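Local coordinates for actin-related protein 8 (Homo sapiens, PDB 4FO0) that binds ATP as an actin-related component of the INO80 chromatin remodelling complex, with low basal ATPase activity and no ability to polymerise, at residues A[16-21]-A[27-32]. Residues are numbered along the deposited sequence; the frame is centred on the assembly and turned at random.
With ATP (adenosine-5'-triphosphate), chain C.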
loop_
_atom_site.group_PDB
_atom_site.type_symbol
_atom_site.label_atom_id
_atom_site.label_comp_id
_atom_site.label_asym_id
_atom_site.label_seq_id
_atom_site.Cartn_x
_atom_site.Cartn_y
_atom_site.Cartn_z
ATOM N N PHE A 16 1.693 1.061 -26.854
ATOM C CA PHE A 16 1.265 -0.325 -26.955
ATOM C C PHE A 16 1.854 -1.200 -25.867
ATOM O O PHE A 16 1.833 -2.427 -25.946
ATOM C CB PHE A 16 1.575 -0.859 -28.344
ATOM C CG PHE A 16 0.750 -0.212 -29.387
ATOM C CD1 PHE A 16 -0.526 -0.679 -29.653
ATOM C CD2 PHE A 16 1.207 0.920 -30.044
ATOM C CE1 PHE A 16 -1.315 -0.052 -30.590
ATOM C CE2 PHE A 16 0.425 1.550 -30.980
ATOM C CZ PHE A 16 -0.842 1.066 -31.255
ATOM N N ILE A 17 2.362 -0.550 -24.834
ATOM C CA ILE A 17 2.853 -1.262 -23.682
ATOM C C ILE A 17 2.020 -0.914 -22.457
ATOM O O ILE A 17 1.969 0.249 -22.045
ATOM C CB ILE A 17 4.314 -0.941 -23.467
ATOM C CG1 ILE A 17 5.116 -1.516 -24.643
ATOM C CG2 ILE A 17 4.775 -1.480 -22.122
ATOM C CD1 ILE A 17 6.553 -1.093 -24.666
ATOM N N ILE A 18 1.333 -1.911 -21.901
ATOM C CA ILE A 18 0.555 -1.706 -20.674
ATOM C C ILE A 18 1.404 -1.961 -19.430
ATOM O O ILE A 18 2.022 -3.023 -19.296
ATOM C CB ILE A 18 -0.659 -2.624 -20.586
ATOM C CG1 ILE A 18 -1.615 -2.385 -21.752
ATOM C CG2 ILE A 18 -1.387 -2.375 -19.284
ATOM C CD1 ILE A 18 -2.167 -1.006 -21.778
ATOM N N VAL A 19 1.452 -0.980 -18.532
ATOM C CA VAL A 19 2.209 -1.133 -17.293
ATOM C C VAL A 19 1.275 -1.435 -16.125
ATOM O O VAL A 19 0.323 -0.690 -15.861
ATOM C CB VAL A 19 3.079 0.098 -17.004
ATOM C CG1 VAL A 19 3.776 -0.033 -15.658
ATOM C CG2 VAL A 19 4.102 0.272 -18.117
ATOM N N ILE A 20 1.542 -2.546 -15.443
ATOM C CA ILE A 20 0.641 -3.030 -14.399
ATOM C C ILE A 20 1.295 -3.144 -13.026
ATOM O O ILE A 20 2.233 -3.926 -12.820
ATOM C CB ILE A 20 0.042 -4.377 -14.771
ATOM C CG1 ILE A 20 -0.544 -4.304 -16.181
ATOM C CG2 ILE A 20 -1.016 -4.795 -13.739
ATOM C CD1 ILE A 20 -1.046 -5.634 -16.705
ATOM N N HIS A 21 0.789 -2.353 -12.089
ATOM C CA HIS A 21 1.296 -2.387 -10.728
ATOM C C HIS A 21 0.179 -2.729 -9.761
ATOM O O HIS A 21 -0.575 -1.855 -9.326
ATOM C CB HIS A 21 1.884 -1.044 -10.339
ATOM C CG HIS A 21 2.626 -1.078 -9.047
ATOM N ND1 HIS A 21 3.029 0.067 -8.388
ATOM C CD2 HIS A 21 3.043 -2.118 -8.285
ATOM C CE1 HIS A 21 3.667 -0.270 -7.281
ATOM N NE2 HIS A 21 3.685 -1.590 -7.192
ATOM N N LEU A 27 -4.971 -1.231 -7.552
ATOM C CA LEU A 27 -4.310 -1.547 -8.801
ATOM C C LEU A 27 -3.944 -0.244 -9.536
ATOM O O LEU A 27 -4.750 0.681 -9.660
ATOM C CB LEU A 27 -5.219 -2.409 -9.674
ATOM C CG LEU A 27 -4.772 -2.530 -11.140
ATOM C CD1 LEU A 27 -3.420 -3.237 -11.268
ATOM C CD2 LEU A 27 -5.833 -3.245 -11.959
ATOM N N ARG A 28 -2.716 -0.148 -9.997
ATOM C CA ARG A 28 -2.342 1.000 -10.813
ATOM C C ARG A 28 -1.978 0.491 -12.192
ATOM O O ARG A 28 -1.089 -0.356 -12.353
ATOM C CB ARG A 28 -1.237 1.836 -10.143
ATOM C CG ARG A 28 -1.853 2.841 -9.173
ATOM C CD ARG A 28 -0.905 3.403 -8.145
ATOM N NE ARG A 28 -0.816 2.560 -6.959
ATOM C CZ ARG A 28 -1.345 2.843 -5.767
ATOM N NH1 ARG A 28 -2.026 3.966 -5.562
ATOM N NH2 ARG A 28 -1.178 1.989 -4.764
ATOM N N ILE A 29 -2.717 0.961 -13.186
ATOM C CA ILE A 29 -2.589 0.393 -14.522
ATOM C C ILE A 29 -2.754 1.464 -15.605
ATOM O O ILE A 29 -3.552 2.390 -15.451
ATOM C CB ILE A 29 -3.602 -0.756 -14.708
ATOM C CG1 ILE A 29 -3.426 -1.428 -16.060
ATOM C CG2 ILE A 29 -5.043 -0.257 -14.547
ATOM C CD1 ILE A 29 -4.170 -2.738 -16.170
ATOM N N GLY A 30 -1.982 1.354 -16.684
ATOM C CA GLY A 30 -2.058 2.326 -17.767
ATOM C C GLY A 30 -1.090 2.043 -18.894
ATOM O O GLY A 30 -0.256 1.145 -18.784
ATOM N N ARG A 31 -1.203 2.795 -19.987
ATOM C CA ARG A 31 -0.210 2.736 -21.063
ATOM C C ARG A 31 1.072 3.404 -20.594
ATOM O O ARG A 31 1.040 4.378 -19.825
ATOM C CB ARG A 31 -0.696 3.477 -22.305
ATOM C CG ARG A 31 -1.961 2.957 -22.917
ATOM C CD ARG A 31 -2.474 3.936 -23.943
ATOM N NE ARG A 31 -3.863 3.657 -24.305
ATOM C CZ ARG A 31 -4.236 2.948 -25.367
ATOM N NH1 ARG A 31 -3.324 2.425 -26.186
ATOM N NH2 ARG A 31 -5.526 2.753 -25.611
ATOM N N ALA A 32 2.204 2.906 -21.070
ATOM C CA ALA A 32 3.489 3.516 -20.729
ATOM C C ALA A 32 3.558 5.001 -21.134
ATOM O O ALA A 32 4.415 5.739 -20.668
ATOM C CB ALA A 32 4.627 2.727 -21.356
HETATM P PG ATP C . 0.422 -2.737 -0.557
HETATM O O1G ATP C . 1.600 -2.022 -1.161
HETATM O O2G ATP C . -0.025 -3.977 -1.291
HETATM O O3G ATP C . 0.474 -2.922 0.944
HETATM P PB ATP C . -1.066 -0.680 -1.972
HETATM O O1B ATP C . -2.539 -0.816 -2.249
HETATM O O2B ATP C . -0.006 -0.709 -3.064
HETATM O O3B ATP C . -0.790 -1.713 -0.771
HETATM P PA ATP C . -0.694 2.130 -1.642
HETATM O O1A ATP C . -1.873 2.422 -2.533
HETATM O O2A ATP C . 0.723 2.390 -2.085
HETATM O O3A ATP C . -0.863 0.642 -1.084
HETATM O "O5'" ATP C . -0.931 2.937 -0.285
HETATM C "C5'" ATP C . -2.204 2.818 0.329
HETATM C "C4'" ATP C . -2.121 3.420 1.710
HETATM O "O4'" ATP C . -1.719 4.774 1.563
HETATM C "C3'" ATP C . -3.458 3.437 2.430
HETATM O "O3'" ATP C . -3.299 2.914 3.753
HETATM C "C2'" ATP C . -3.827 4.899 2.487
HETATM O "O2'" ATP C . -4.570 5.241 3.647
HETATM C "C1'" ATP C . -2.458 5.530 2.514
HETATM N N9 ATP C . -2.535 6.965 2.201
HETATM C C8 ATP C . -2.913 7.503 1.034
HETATM N N7 ATP C . -2.879 8.856 1.100
HETATM C C5 ATP C . -2.468 9.188 2.329
HETATM C C6 ATP C . -2.227 10.445 3.055
HETATM N N6 ATP C . -2.422 11.633 2.429
HETATM N N1 ATP C . -1.807 10.353 4.345
HETATM C C2 ATP C . -1.615 9.171 4.963
HETATM N N3 ATP C . -1.829 7.985 4.355
HETATM C C4 ATP C . -2.245 7.935 3.062
HETATM O O HOH W 1 -0.313 -0.406 -6.734
#
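His21 O is gripped twice: Arg28 N donates to it over 2.8 Å from 34° out of the carbonyl plane, and a water donates to it as well. This pair closes the nucleotide end of an antiparallel beta hairpin, the one that opens the actin fold and whose turn carries the ATP-binding Ser24 and Thr25. The same water accepts from Arg28 NE, tying backbone to side chain, and its oxygen sits over the centre of the His21 ring, 3.7 Å from the ring plane. Bent at chi3 (-87°), the Arg28 chain brings NH2 to ATP O1A at the edge of the guanidinium, with a weak bond from NH2 to ATP O2B as well. Away from the nucleotide the ladder continues through Val19 and Gly30, bonded in both directions, and Val19 O also receives the indole N-H of Trp555. On the face that carries Ile18, Ile20 and Ile29, Ile20 lies alongside Ile29 (CG1 to CD1, 3.9 Å), packed toward helix 170-187. Ile18 crosses Ile29 obliquely, its CG2 3.9 Å from Ile29 CG1; CG1 lies beside the backbone N (chi1 -60°), and the CD1 it carries reaches Arg31 CG at 4.1 Å. Cutting Ile18 back to an alanine is likely to open a gap beside Ile29 CG1 and to take away the Arg31 contact. On the other face, partly covered by helix 553-563, Gly30 offers Val19 no side chain, and Val19 CG2 meets Ala32 CB at 4.1 Å.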